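Local coordinates for protein halocarboxylic acid dehalogenase DehI (Pseudomonas putida, PDB 3BJX) that probably hydrolyses the carbon-halogen bond of alpha-haloacids, as a Group I haloacid dehalogenase, at residues L139-Q144 / R242-V247; Y197-A202 / L277-R282; D233-E238 / I287-I292; E39-T44 / L66-S71. One frame throughout, in Å; residues are numbered along the deposited sequence.

How the contacts relate
From the N terminus, contact 4 (39-44 with 66-71) closes first, a short loop of 21 residues that pins helix 32-45 to helix 63-71. It is complete before the others open. Contact 1 (139-144 with 242-247) spans 97 residues and joins the C-terminal end of helix 112-143 to helix 230-248. Contact 2 (197-202 with 277-282) ties the loop after helix 183-195, and contact 3 (233-238 with 287-292) ties helix 230-248, to helix 267-299; both start inside that span and end beyond it, so contacts 1, 2 and 3 all cross one another. Leu-139 packs on Ala-67 and Ser-71, which links contact 1 to contact 4, while Ser-140 reaches Gln-281 of contact 2.

Contact 1 (L139-Q144 / R242-V247); sequences LSESMQ and RARELV. Unlike the reference sequence in segment 242-247: Arg-244 (reference Pro).
A buried salt bridge joins two helices of this all-alpha dehalogenase: Glu-141, in the last turn of helix 112-143, meets Arg-244 near the C-terminal end of helix 230-248. The two side chains cross at about a right angle. Arg-244 replaces a proline of the reference sequence, and a proline could not make this bridge. Its NE gives a nearly straight bond to Glu-141 OE1 at 3.0 Å, with an N-H...O angle of 169°, and NH2 adds a weak one to the same oxygen at 3.4 Å. OE1 lies at the edge of the guanidinium, close to its plane, yet the donor NE stands well above the carboxylate plane. The chain of Glu-141 bends at chi2 (47°), which turns the carboxylate toward the arginine. Its other oxygen, OE2, is held in salt bridges by Arg-146 and Arg-248; three arginines thus surround this carboxylate and would probably favour its ionised form. Tyr-197 of the second subunit packs on both Glu-141 and Arg-244, which places the pair at the dimer interface. Beside the charges the helices touch through carbon alone, where CG2 of Val-247 comes within 4.4 Å of CB of Glu-141.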
loop_
_atom_site.group_PDB
_atom_site.type_symbol
_atom_site.label_atom_id
_atom_site.label_comp_id
_atom_site.label_asym_id
_atom_site.label_seq_id
_atom_site.Cartn_x
_atom_site.Cartn_y
_atom_site.Cartn_z
ATOM N N LEU A 139 10.847 4.877 8.358
ATOM C CA LEU A 139 9.591 5.267 8.980
ATOM C C LEU A 139 8.515 4.176 8.989
ATOM O O LEU A 139 7.856 4.018 9.984
ATOM C CB LEU A 139 9.046 6.542 8.333
ATOM C CG LEU A 139 9.853 7.855 8.336
ATOM C CD1 LEU A 139 8.961 9.010 7.960
ATOM C CD2 LEU A 139 10.555 8.132 9.655
ATOM N N SER A 140 8.328 3.441 7.886
ATOM C CA SER A 140 7.237 2.490 7.795
ATOM C C SER A 140 7.542 1.283 8.654
ATOM O O SER A 140 6.674 0.775 9.382
ATOM C CB SER A 140 7.011 2.051 6.353
ATOM O OG SER A 140 6.001 1.047 6.286
ATOM N N GLU A 141 8.793 0.840 8.580
ATOM C CA GLU A 141 9.235 -0.341 9.303
ATOM C C GLU A 141 9.122 -0.192 10.831
ATOM O O GLU A 141 8.640 -1.102 11.525
ATOM C CB GLU A 141 10.661 -0.660 8.851
ATOM C CG GLU A 141 11.020 -2.125 8.724
ATOM C CD GLU A 141 10.011 -2.973 7.975
ATOM O OE1 GLU A 141 9.401 -2.516 6.991
ATOM O OE2 GLU A 141 9.853 -4.138 8.373
ATOM N N SER A 142 9.543 0.961 11.355
ATOM C CA SER A 142 9.454 1.240 12.791
ATOM C C SER A 142 8.007 1.504 13.242
ATOM O O SER A 142 7.579 1.062 14.326
ATOM C CB SER A 142 10.390 2.382 13.199
ATOM O OG SER A 142 10.150 3.556 12.438
HETATM N N MSE A 143 7.257 2.218 12.402
HETATM C CA MSE A 143 5.813 2.357 12.570
HETATM C C MSE A 143 5.155 1.006 12.816
HETATM O O MSE A 143 4.248 0.891 13.629
HETATM C CB MSE A 143 5.197 3.001 11.329
HETATM C CG MSE A 143 3.702 3.220 11.397
HETATM SE SE MSE A 143 3.181 4.265 12.979
HETATM C CE MSE A 143 4.421 5.769 12.768
ATOM N N GLN A 144 5.632 -0.014 12.114
ATOM C CA GLN A 144 5.126 -1.376 12.284
ATOM C C GLN A 144 5.894 -2.273 13.299
ATOM O O GLN A 144 5.785 -3.486 13.244
ATOM C CB GLN A 144 4.986 -2.061 10.917
ATOM C CG GLN A 144 3.962 -1.403 10.012
ATOM C CD GLN A 144 3.916 -2.077 8.654
ATOM O OE1 GLN A 144 4.240 -3.251 8.544
ATOM N NE2 GLN A 144 3.515 -1.337 7.614
ATOM N N ARG A 242 14.652 -4.719 -0.981
ATOM C CA ARG A 242 16.034 -4.291 -0.792
ATOM C C ARG A 242 16.172 -3.097 0.160
ATOM O O ARG A 242 16.978 -3.143 1.087
ATOM C CB ARG A 242 16.701 -4.010 -2.138
ATOM C CG ARG A 242 18.205 -3.686 -2.050
ATOM C CD ARG A 242 18.941 -4.773 -1.286
ATOM N NE ARG A 242 20.351 -4.459 -1.130
ATOM C CZ ARG A 242 21.079 -4.822 -0.083
ATOM N NH1 ARG A 242 20.517 -5.502 0.915
ATOM N NH2 ARG A 242 22.369 -4.503 -0.044
ATOM N N ALA A 243 15.378 -2.048 -0.070
ATOM C CA ALA A 243 15.292 -0.893 0.832
ATOM C C ALA A 243 14.967 -1.276 2.279
ATOM O O ALA A 243 15.475 -0.655 3.202
ATOM C CB ALA A 243 14.280 0.115 0.307
ATOM N N ARG A 244 14.120 -2.297 2.455
ATOM C CA ARG A 244 13.746 -2.878 3.766
ATOM C C ARG A 244 14.985 -3.426 4.464
ATOM O O ARG A 244 15.203 -3.142 5.619
ATOM C CB ARG A 244 12.636 -3.946 3.593
ATOM C CG ARG A 244 12.079 -4.636 4.868
ATOM C CD ARG A 244 10.730 -5.375 4.571
ATOM N NE ARG A 244 9.518 -4.525 4.805
ATOM C CZ ARG A 244 8.410 -4.465 4.048
ATOM N NH1 ARG A 244 8.292 -5.187 2.934
ATOM N NH2 ARG A 244 7.423 -3.660 4.414
ATOM N N GLU A 245 15.809 -4.179 3.738
ATOM C CA GLU A 245 17.048 -4.729 4.282
ATOM C C GLU A 245 18.048 -3.620 4.569
ATOM O O GLU A 245 18.715 -3.625 5.616
ATOM C CB GLU A 245 17.686 -5.735 3.322
ATOM C CG GLU A 245 16.793 -6.924 2.974
ATOM C CD GLU A 245 17.288 -7.691 1.786
ATOM O OE1 GLU A 245 18.143 -7.172 1.053
ATOM O OE2 GLU A 245 16.826 -8.811 1.570
ATOM N N LEU A 246 18.162 -2.683 3.629
ATOM C CA LEU A 246 19.070 -1.576 3.798
ATOM C C LEU A 246 18.751 -0.792 5.075
ATOM O O LEU A 246 19.683 -0.389 5.776
ATOM C CB LEU A 246 19.129 -0.678 2.541
ATOM C CG LEU A 246 19.916 -1.308 1.387
ATOM C CD1 LEU A 246 19.605 -0.645 0.069
ATOM C CD2 LEU A 246 21.413 -1.273 1.659
ATOM N N VAL A 247 17.469 -0.582 5.407
ATOM C CA VAL A 247 17.191 0.155 6.665
ATOM C C VAL A 247 17.492 -0.628 7.939
ATOM O O VAL A 247 17.775 -0.009 8.960
ATOM C CB VAL A 247 15.804 0.917 6.756
ATOM C CG1 VAL A 247 15.393 1.494 5.410
ATOM C CG2 VAL A 247 14.696 0.053 7.387
#

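Contact 2 (Y197-A202 / L277-R282); sequences YHHGPA and LFMYQR. With SO4 (sulfate ion), chain K.
His-199, in the loop between helix 183-195 and helix 203-208, lays its imidazole against two consecutive side chains of helix 267-299. Met-279, a selenomethionine, comes first along the helix. Its chain runs extended until it bends at chi3, which carries CE over the middle of the imidazole face, 3.8 Å from the centroid of the His-199 ring and almost on the ring normal. This is a CH-pi contact, and SE sits over the same face nearer ND1, 3.7 Å from that His-199 atom. Tyr-280 follows and takes the imidazole edge: NE2 of His-199 donates to OH of Tyr-280 at 2.8 Å, with the hydroxyl near the ring plane and an N-H...O angle of 166°. The two rings form an offset edge-to-face pair, their planes 88° apart. Placing CG between the backbone N and the carbonyl carbon (chi1 55°) lets the imidazole of His-199 meet both residues at once. A leucine here would probably leave the Tyr-280 hydroxyl without this donor and take away the flat face on which the Met-279 methyl rests. Phe-22, Phe-52 and Phe-283 also meet the His-199 ring, and Thr-274 of the second subunit packs on it. The whole is a buried aromatic cluster, with a Met-aromatic contact on one imidazole face, tying an interhelical loop to a long helix near the centre of the chain.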
loop_
_atom_site.group_PDB
_atom_site.type_symbol
_atom_site.label_atom_id
_atom_site.label_comp_id
_atom_site.label_asym_id
_atom_site.label_seq_id
_atom_site.Cartn_x
_atom_site.Cartn_y
_atom_site.Cartn_z
ATOM N N TYR A 197 -1.547 3.024 -11.315
ATOM C CA TYR A 197 -2.540 2.771 -10.263
ATOM C C TYR A 197 -2.132 3.406 -8.948
ATOM O O TYR A 197 -2.063 2.735 -7.903
ATOM C CB TYR A 197 -2.887 1.270 -10.148
ATOM C CG TYR A 197 -3.560 0.778 -11.406
ATOM C CD1 TYR A 197 -4.908 1.033 -11.635
ATOM C CD2 TYR A 197 -2.836 0.106 -12.391
ATOM C CE1 TYR A 197 -5.530 0.626 -12.799
ATOM C CE2 TYR A 197 -3.455 -0.324 -13.565
ATOM C CZ TYR A 197 -4.805 -0.055 -13.763
ATOM O OH TYR A 197 -5.426 -0.477 -14.926
ATOM N N HIS A 198 -1.860 4.704 -9.023
ATOM C CA HIS A 198 -1.433 5.516 -7.883
ATOM C C HIS A 198 -2.579 6.416 -7.395
ATOM O O HIS A 198 -3.517 6.686 -8.134
ATOM C CB HIS A 198 -0.273 6.417 -8.308
ATOM C CG HIS A 198 1.066 5.734 -8.350
ATOM N ND1 HIS A 198 2.161 6.292 -8.979
ATOM C CD2 HIS A 198 1.487 4.551 -7.843
ATOM C CE1 HIS A 198 3.202 5.486 -8.835
ATOM N NE2 HIS A 198 2.821 4.428 -8.143
ATOM N N HIS A 199 -2.489 6.885 -6.155
ATOM C CA HIS A 199 -3.523 7.728 -5.525
ATOM C C HIS A 199 -3.434 9.176 -6.028
ATOM O O HIS A 199 -4.382 9.958 -5.892
ATOM C CB HIS A 199 -3.350 7.712 -4.010
ATOM C CG HIS A 199 -1.975 8.121 -3.578
ATOM N ND1 HIS A 199 -0.865 7.332 -3.798
ATOM C CD2 HIS A 199 -1.524 9.244 -2.971
ATOM C CE1 HIS A 199 0.207 7.950 -3.342
ATOM N NE2 HIS A 199 -0.165 9.110 -2.831
ATOM N N GLY A 200 -2.276 9.529 -6.577
ATOM C CA GLY A 200 -2.025 10.864 -7.073
ATOM C C GLY A 200 -0.727 10.934 -7.878
ATOM O O GLY A 200 0.022 9.937 -7.993
ATOM N N PRO A 201 -0.469 12.106 -8.486
ATOM C CA PRO A 201 0.747 12.318 -9.248
ATOM C C PRO A 201 1.987 12.620 -8.364
ATOM O O PRO A 201 1.910 13.412 -7.435
ATOM C CB PRO A 201 0.389 13.518 -10.115
ATOM C CG PRO A 201 -0.605 14.255 -9.332
ATOM C CD PRO A 201 -1.356 13.279 -8.509
ATOM N N ALA A 202 3.121 11.993 -8.678
ATOM C CA ALA A 202 4.374 12.207 -7.936
ATOM C C ALA A 202 4.889 13.594 -8.236
ATOM O O ALA A 202 4.579 14.139 -9.309
ATOM C CB ALA A 202 5.401 11.194 -8.369
ATOM N N LEU A 277 2.365 5.151 5.069
ATOM C CA LEU A 277 3.761 4.697 4.957
ATOM C C LEU A 277 3.915 3.455 4.083
ATOM O O LEU A 277 4.785 3.423 3.207
ATOM C CB LEU A 277 4.380 4.481 6.341
ATOM C CG LEU A 277 4.685 5.810 7.054
ATOM C CD1 LEU A 277 4.671 5.631 8.559
ATOM C CD2 LEU A 277 6.010 6.456 6.546
ATOM N N PHE A 278 3.062 2.467 4.314
ATOM C CA PHE A 278 2.956 1.289 3.456
ATOM C C PHE A 278 2.833 1.681 1.990
ATOM O O PHE A 278 3.664 1.314 1.172
ATOM C CB PHE A 278 1.729 0.487 3.844
ATOM C CG PHE A 278 1.622 -0.834 3.150
ATOM C CD1 PHE A 278 2.188 -1.971 3.722
ATOM C CD2 PHE A 278 0.945 -0.951 1.931
ATOM C CE1 PHE A 278 2.087 -3.182 3.095
ATOM C CE2 PHE A 278 0.830 -2.180 1.297
ATOM C CZ PHE A 278 1.403 -3.298 1.887
HETATM N N MSE A 279 1.788 2.435 1.675
HETATM C CA MSE A 279 1.573 2.942 0.328
HETATM C C MSE A 279 2.765 3.678 -0.301
HETATM O O MSE A 279 3.033 3.527 -1.488
HETATM C CB MSE A 279 0.367 3.874 0.347
HETATM C CG MSE A 279 -0.045 4.346 -1.009
HETATM SE SE MSE A 279 -1.777 5.184 -0.920
HETATM C CE MSE A 279 -1.313 6.831 0.093
ATOM N N TYR A 280 3.445 4.513 0.478
ATOM C CA TYR A 280 4.551 5.292 -0.076
ATOM C C TYR A 280 5.842 4.488 -0.313
ATOM O O TYR A 280 6.616 4.848 -1.177
ATOM C CB TYR A 280 4.793 6.629 0.663
ATOM C CG TYR A 280 3.920 7.754 0.145
ATOM C CD1 TYR A 280 4.173 8.358 -1.097
ATOM C CD2 TYR A 280 2.826 8.204 0.886
ATOM C CE1 TYR A 280 3.347 9.376 -1.578
ATOM C CE2 TYR A 280 2.008 9.225 0.419
ATOM C CZ TYR A 280 2.269 9.798 -0.805
ATOM O OH TYR A 280 1.447 10.816 -1.238
ATOM N N GLN A 281 6.057 3.389 0.412
ATOM C CA GLN A 281 7.123 2.432 0.028
ATOM C C GLN A 281 6.994 2.023 -1.443
ATOM O O GLN A 281 7.963 2.082 -2.197
ATOM C CB GLN A 281 7.108 1.185 0.911
ATOM C CG GLN A 281 7.306 1.433 2.391
ATOM C CD GLN A 281 7.344 0.160 3.187
ATOM O OE1 GLN A 281 6.356 -0.240 3.817
ATOM N NE2 GLN A 281 8.478 -0.488 3.181
ATOM N N ARG A 282 5.782 1.635 -1.844
ATOM C CA ARG A 282 5.520 1.137 -3.197
ATOM C C ARG A 282 5.467 2.270 -4.211
ATOM O O ARG A 282 5.885 2.096 -5.357
ATOM C CB ARG A 282 4.203 0.345 -3.246
ATOM C CG ARG A 282 4.264 -1.047 -2.695
ATOM C CD ARG A 282 4.214 -1.087 -1.178
ATOM N NE ARG A 282 4.314 -2.459 -0.697
ATOM C CZ ARG A 282 4.569 -2.799 0.557
ATOM N NH1 ARG A 282 4.692 -1.862 1.496
ATOM N NH2 ARG A 282 4.657 -4.087 0.880
HETATM S S SO4 K . -8.189 -1.926 -15.154
HETATM O O1 SO4 K . -7.841 -0.960 -16.200
HETATM O O2 SO4 K . -7.322 -3.102 -15.231
HETATM O O3 SO4 K . -8.013 -1.290 -13.853
HETATM O O4 SO4 K . -9.579 -2.347 -15.305
#

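Contact 3 (D233-E238 / I287-I292)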
loop_
_atom_site.group_PDB
_atom_site.type_symbol
_atom_site.label_atom_id
_atom_site.label_comp_id
_atom_site.label_asym_id
_atom_site.label_seq_id
_atom_site.Cartn_x
_atom_site.Cartn_y
_atom_site.Cartn_z
ATOM N N ASP A 233 6.454 -4.615 -12.090
ATOM C CA ASP A 233 5.973 -4.954 -10.763
ATOM C C ASP A 233 7.059 -5.711 -10.003
ATOM O O ASP A 233 7.324 -5.418 -8.835
ATOM C CB ASP A 233 4.675 -5.778 -10.844
ATOM C CG ASP A 233 3.430 -4.931 -11.158
ATOM O OD1 ASP A 233 3.493 -3.679 -11.166
ATOM O OD2 ASP A 233 2.366 -5.533 -11.419
ATOM N N ALA A 234 7.709 -6.657 -10.685
ATOM C CA ALA A 234 8.797 -7.436 -10.090
ATOM C C ALA A 234 9.976 -6.579 -9.632
ATOM O O ALA A 234 10.574 -6.836 -8.584
ATOM C CB ALA A 234 9.264 -8.521 -11.056
ATOM N N LYS A 235 10.308 -5.572 -10.422
ATOM C CA LYS A 235 11.382 -4.648 -10.102
ATOM C C LYS A 235 11.038 -3.759 -8.899
ATOM O O LYS A 235 11.908 -3.506 -8.068
ATOM C CB LYS A 235 11.713 -3.780 -11.331
ATOM C CG LYS A 235 12.827 -2.769 -11.121
ATOM C CD LYS A 235 14.102 -3.437 -10.734
ATOM C CE LYS A 235 14.780 -4.166 -11.901
ATOM N NZ LYS A 235 16.033 -4.858 -11.419
ATOM N N SER A 236 9.787 -3.284 -8.834
ATOM C CA SER A 236 9.270 -2.563 -7.678
ATOM C C SER A 236 9.318 -3.393 -6.374
ATOM O O SER A 236 9.825 -2.917 -5.354
ATOM C CB SER A 236 7.855 -2.046 -7.969
ATOM O OG SER A 236 7.374 -1.274 -6.881
ATOM N N ARG A 237 8.824 -4.635 -6.419
ATOM C CA ARG A 237 8.949 -5.563 -5.290
ATOM C C ARG A 237 10.422 -5.702 -4.824
ATOM O O ARG A 237 10.706 -5.662 -3.628
ATOM C CB ARG A 237 8.294 -6.914 -5.616
ATOM C CG ARG A 237 6.841 -7.074 -5.016
ATOM C CD ARG A 237 5.806 -7.852 -5.889
ATOM N NE ARG A 237 6.383 -8.914 -6.721
ATOM C CZ ARG A 237 5.945 -9.240 -7.943
ATOM N NH1 ARG A 237 4.927 -8.599 -8.525
ATOM N NH2 ARG A 237 6.547 -10.205 -8.610
ATOM N N GLU A 238 11.348 -5.787 -5.772
ATOM C CA GLU A 238 12.785 -5.879 -5.463
ATOM C C GLU A 238 13.361 -4.649 -4.743
ATOM O O GLU A 238 14.158 -4.786 -3.824
ATOM C CB GLU A 238 13.585 -6.171 -6.742
ATOM C CG GLU A 238 15.067 -5.841 -6.645
ATOM C CD GLU A 238 15.762 -6.013 -7.965
ATOM O OE1 GLU A 238 15.165 -6.685 -8.824
ATOM O OE2 GLU A 238 16.881 -5.491 -8.142
ATOM N N ILE A 287 7.943 5.076 -8.682
ATOM C CA ILE A 287 8.378 6.329 -9.286
ATOM C C ILE A 287 9.874 6.312 -9.519
ATOM O O ILE A 287 10.332 6.777 -10.567
ATOM C CB ILE A 287 7.946 7.614 -8.491
ATOM C CG1 ILE A 287 6.414 7.718 -8.349
ATOM C CG2 ILE A 287 8.465 8.866 -9.181
ATOM C CD1 ILE A 287 5.633 7.809 -9.664
ATOM N N THR A 288 10.633 5.775 -8.561
ATOM C CA THR A 288 12.068 5.588 -8.747
ATOM C C THR A 288 12.349 4.873 -10.086
ATOM O O THR A 288 13.211 5.303 -10.869
ATOM C CB THR A 288 12.776 4.838 -7.546
ATOM O OG1 THR A 288 12.737 5.637 -6.355
ATOM C CG2 THR A 288 14.253 4.596 -7.877
ATOM N N ILE A 289 11.617 3.795 -10.353
ATOM C CA ILE A 289 11.764 3.058 -11.614
ATOM C C ILE A 289 11.334 3.832 -12.862
ATOM O O ILE A 289 12.025 3.783 -13.882
ATOM C CB ILE A 289 10.987 1.697 -11.571
ATOM C CG1 ILE A 289 11.557 0.782 -10.484
ATOM C CG2 ILE A 289 11.025 0.999 -12.918
ATOM C CD1 ILE A 289 10.562 -0.281 -10.046
ATOM N N SER A 290 10.169 4.492 -12.807
ATOM C CA SER A 290 9.572 5.112 -13.992
ATOM C C SER A 290 10.466 6.220 -14.563
ATOM O O SER A 290 10.604 6.369 -15.796
ATOM C CB SER A 290 8.199 5.712 -13.647
ATOM O OG SER A 290 7.210 4.724 -13.413
ATOM N N ILE A 291 11.038 7.011 -13.649
ATOM C CA ILE A 291 11.833 8.202 -13.984
ATOM C C ILE A 291 13.234 7.820 -14.426
ATOM O O ILE A 291 13.774 8.418 -15.354
ATOM C CB ILE A 291 11.842 9.255 -12.807
ATOM C CG1 ILE A 291 10.405 9.699 -12.480
ATOM C CG2 ILE A 291 12.742 10.446 -13.109
ATOM C CD1 ILE A 291 9.672 10.411 -13.576
ATOM N N ILE A 292 13.813 6.808 -13.784
ATOM C CA ILE A 292 15.062 6.262 -14.274
ATOM C C ILE A 292 14.852 5.651 -15.656
ATOM O O ILE A 292 15.712 5.792 -16.519
ATOM C CB ILE A 292 15.706 5.247 -13.270
ATOM C CG1 ILE A 292 16.378 6.015 -12.127
ATOM C CG2 ILE A 292 16.734 4.329 -13.964
ATOM C CD1 ILE A 292 16.931 5.155 -11.075
#
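Ile-289 of helix 267-299 pushes its CD1 methyl against the backbone and side chains of two successive residues of helix 230-248. CD1 comes to 3.3 Å from the backbone N of Ser-236 and 3.8 Å from its CB. The same methyl lies 3.5 Å from CG of Lys-235, where the two side chains cross at a slant, and CG1 of Ile-289 adds a second touch on that methylene at 3.8 Å. With CG1 turned anti to the carbonyl carbon (chi1 -63°) and the chain then extended, the isoleucine carries its end methyl out to the facing helix. Lys-235 gives only its inner carbons to this contact. Bends at chi2 and chi3 lead the ammonium away to the backbone O of Arg-90 and to Glu-238, whose OE1 lies 3.3 Å from NZ of Lys-235 in a salt bridge one turn along the helix. An alanine at this position has no CG methylene to cover the Ile-289 methyl, and would probably leave a gap beside it and Glu-238 without its lysine partner, although Arg-90 also bridges that carboxylate. The hydroxyl of Ser-236 is engaged by Asp-286, a further tie between the same helices. Tyr-232 and Leu-239 of helix 230-248 also pack on Ile-289. Nearby on helix 267-299, Ile-287 and Ile-291 lean on helix 203-208 and helix 112-143, placing that helix amid several others with no strand among them.

Contact 4 (E39-T44 / L66-S71). With SO4 (sulfate ion), chain G.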
loop_
_atom_site.group_PDB
_atom_site.type_symbol
_atom_site.label_atom_id
_atom_site.label_comp_id
_atom_site.label_asym_id
_atom_site.label_seq_id
_atom_site.Cartn_x
_atom_site.Cartn_y
_atom_site.Cartn_z
ATOM N N GLU A 39 12.779 22.432 4.991
ATOM C CA GLU A 39 14.082 22.964 4.587
ATOM C C GLU A 39 15.202 22.033 5.012
ATOM O O GLU A 39 16.109 21.754 4.223
ATOM C CB GLU A 39 14.296 24.344 5.193
ATOM C CG GLU A 39 15.718 24.894 5.059
ATOM C CD GLU A 39 16.035 25.483 3.691
ATOM O OE1 GLU A 39 15.169 25.459 2.770
ATOM O OE2 GLU A 39 17.175 25.982 3.539
ATOM N N ASP A 40 15.126 21.539 6.248
ATOM C CA ASP A 40 16.130 20.612 6.763
ATOM C C ASP A 40 16.156 19.286 6.004
ATOM O O ASP A 40 17.240 18.756 5.736
ATOM C CB ASP A 40 15.964 20.363 8.262
ATOM C CG ASP A 40 17.219 19.815 8.875
ATOM O OD1 ASP A 40 18.306 20.238 8.421
ATOM O OD2 ASP A 40 17.151 18.958 9.772
ATOM N N ILE A 41 14.981 18.753 5.657
ATOM C CA ILE A 41 14.896 17.549 4.798
ATOM C C ILE A 41 15.672 17.771 3.496
ATOM O O ILE A 41 16.511 16.977 3.151
ATOM C CB ILE A 41 13.422 17.084 4.543
ATOM C CG1 ILE A 41 12.867 16.342 5.769
ATOM C CG2 ILE A 41 13.313 16.174 3.334
ATOM C CD1 ILE A 41 11.357 16.238 5.791
ATOM N N ARG A 42 15.438 18.898 2.824
ATOM C CA ARG A 42 16.098 19.217 1.552
ATOM C C ARG A 42 17.618 19.413 1.650
ATOM O O ARG A 42 18.338 18.976 0.775
ATOM C CB ARG A 42 15.456 20.444 0.912
ATOM C CG ARG A 42 13.990 20.295 0.514
ATOM C CD ARG A 42 13.538 21.517 -0.322
ATOM N NE ARG A 42 13.489 22.731 0.489
ATOM C CZ ARG A 42 12.382 23.243 1.019
ATOM N NH1 ARG A 42 11.200 22.681 0.793
ATOM N NH2 ARG A 42 12.456 24.329 1.763
ATOM N N LEU A 43 18.104 20.059 2.709
ATOM C CA LEU A 43 19.539 20.308 2.881
ATOM C C LEU A 43 20.245 19.046 3.312
ATOM O O LEU A 43 21.371 18.815 2.938
ATOM C CB LEU A 43 19.799 21.435 3.906
ATOM C CG LEU A 43 19.425 22.907 3.599
ATOM C CD1 LEU A 43 19.242 23.770 4.866
ATOM C CD2 LEU A 43 20.423 23.576 2.654
ATOM N N THR A 44 19.570 18.219 4.095
ATOM C CA THR A 44 20.157 16.978 4.628
ATOM C C THR A 44 20.210 15.889 3.555
ATOM O O THR A 44 21.227 15.170 3.427
ATOM C CB THR A 44 19.354 16.464 5.844
ATOM O OG1 THR A 44 19.332 17.473 6.855
ATOM C CG2 THR A 44 19.945 15.157 6.423
ATOM N N LEU A 66 9.078 15.162 14.363
ATOM C CA LEU A 66 9.670 14.181 15.256
ATOM C C LEU A 66 10.328 13.058 14.468
ATOM O O LEU A 66 11.514 12.802 14.653
ATOM C CB LEU A 66 8.626 13.621 16.225
ATOM C CG LEU A 66 9.061 12.425 17.081
ATOM C CD1 LEU A 66 9.924 12.839 18.273
ATOM C CD2 LEU A 66 7.827 11.653 17.528
ATOM N N ALA A 67 9.557 12.405 13.587
ATOM C CA ALA A 67 10.070 11.373 12.688
ATOM C C ALA A 67 11.339 11.784 11.940
ATOM O O ALA A 67 12.311 11.028 11.883
ATOM C CB ALA A 67 9.009 10.939 11.718
ATOM N N TRP A 68 11.359 12.977 11.375
ATOM C CA TRP A 68 12.581 13.440 10.709
ATOM C C TRP A 68 13.778 13.639 11.658
ATOM O O TRP A 68 14.914 13.288 11.322
ATOM C CB TRP A 68 12.317 14.718 9.911
ATOM C CG TRP A 68 13.562 15.296 9.362
ATOM C CD1 TRP A 68 14.143 16.470 9.718
ATOM C CD2 TRP A 68 14.420 14.700 8.378
ATOM N NE1 TRP A 68 15.315 16.652 9.007
ATOM C CE2 TRP A 68 15.496 15.578 8.174
ATOM C CE3 TRP A 68 14.373 13.511 7.637
ATOM C CZ2 TRP A 68 16.500 15.311 7.263
ATOM C CZ3 TRP A 68 15.384 13.250 6.747
ATOM C CH2 TRP A 68 16.427 14.141 6.565
ATOM N N ARG A 69 13.515 14.199 12.839
ATOM C CA ARG A 69 14.538 14.467 13.854
ATOM C C ARG A 69 15.270 13.185 14.278
ATOM O O ARG A 69 16.454 13.208 14.605
ATOM C CB ARG A 69 13.865 15.134 15.056
ATOM C CG ARG A 69 14.748 15.408 16.284
ATOM C CD ARG A 69 13.928 16.008 17.432
ATOM N NE ARG A 69 12.980 17.006 16.934
ATOM C CZ ARG A 69 11.678 17.042 17.218
ATOM N NH1 ARG A 69 11.125 16.159 18.049
ATOM N NH2 ARG A 69 10.929 17.995 16.680
ATOM N N ARG A 70 14.562 12.069 14.242
ATOM C CA ARG A 70 15.099 10.798 14.697
ATOM C C ARG A 70 15.807 9.998 13.578
ATOM O O ARG A 70 16.548 9.055 13.860
ATOM C CB ARG A 70 13.978 9.980 15.340
ATOM C CG ARG A 70 13.102 10.803 16.274
ATOM C CD ARG A 70 13.655 10.828 17.680
ATOM N NE ARG A 70 13.285 9.578 18.311
ATOM C CZ ARG A 70 12.462 9.447 19.341
ATOM N NH1 ARG A 70 11.935 10.501 19.959
ATOM N NH2 ARG A 70 12.200 8.225 19.767
ATOM N N SER A 71 15.598 10.407 12.329
ATOM C CA SER A 71 16.140 9.729 11.160
ATOM C C SER A 71 17.238 10.528 10.456
ATOM O O SER A 71 17.994 9.978 9.666
ATOM C CB SER A 71 15.009 9.444 10.157
ATOM O OG SER A 71 13.862 8.911 10.799
HETATM S S SO4 G . 13.013 13.881 20.997
HETATM O O1 SO4 G . 12.498 15.145 20.472
HETATM O O2 SO4 G . 14.048 14.140 22.000
HETATM O O3 SO4 G . 11.914 13.111 21.584
HETATM O O4 SO4 G . 13.601 13.125 19.892
#
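The backbone O of Asp-40 is gripped by two donors of Thr-44, its N at 2.9 Å and its OG1 at 2.7 Å, which reach it from opposite faces of the carbonyl plane. The hydroxyl is thus tied back into its own helix, and Thr-44 presents carbon to Trp-68: CB lies 3.4 Å from CZ2, at the indole edge. Further along that edge, Trp-68 NE1 donates to OD2 of Asp-40 at 3.0 Å, nearly straight (165°) and close to the indole plane but well above the carboxylate plane. OD1 of Asp-40 is in a salt bridge with Lys-163. Ile-41 covers one indole face, its CG1 3.6 Å from the centroid of the six-membered ring in a CH-pi contact. Trp-68 reaches across with CG anti to its backbone nitrogen (chi1 173°), and three residues of one helix hold the indole by edge and face. The helix segments run 27° apart with axes 11.2 Å from each other, a near-parallel helix-helix packing in which one tryptophan bridges helix 32-45 and helix 63-71.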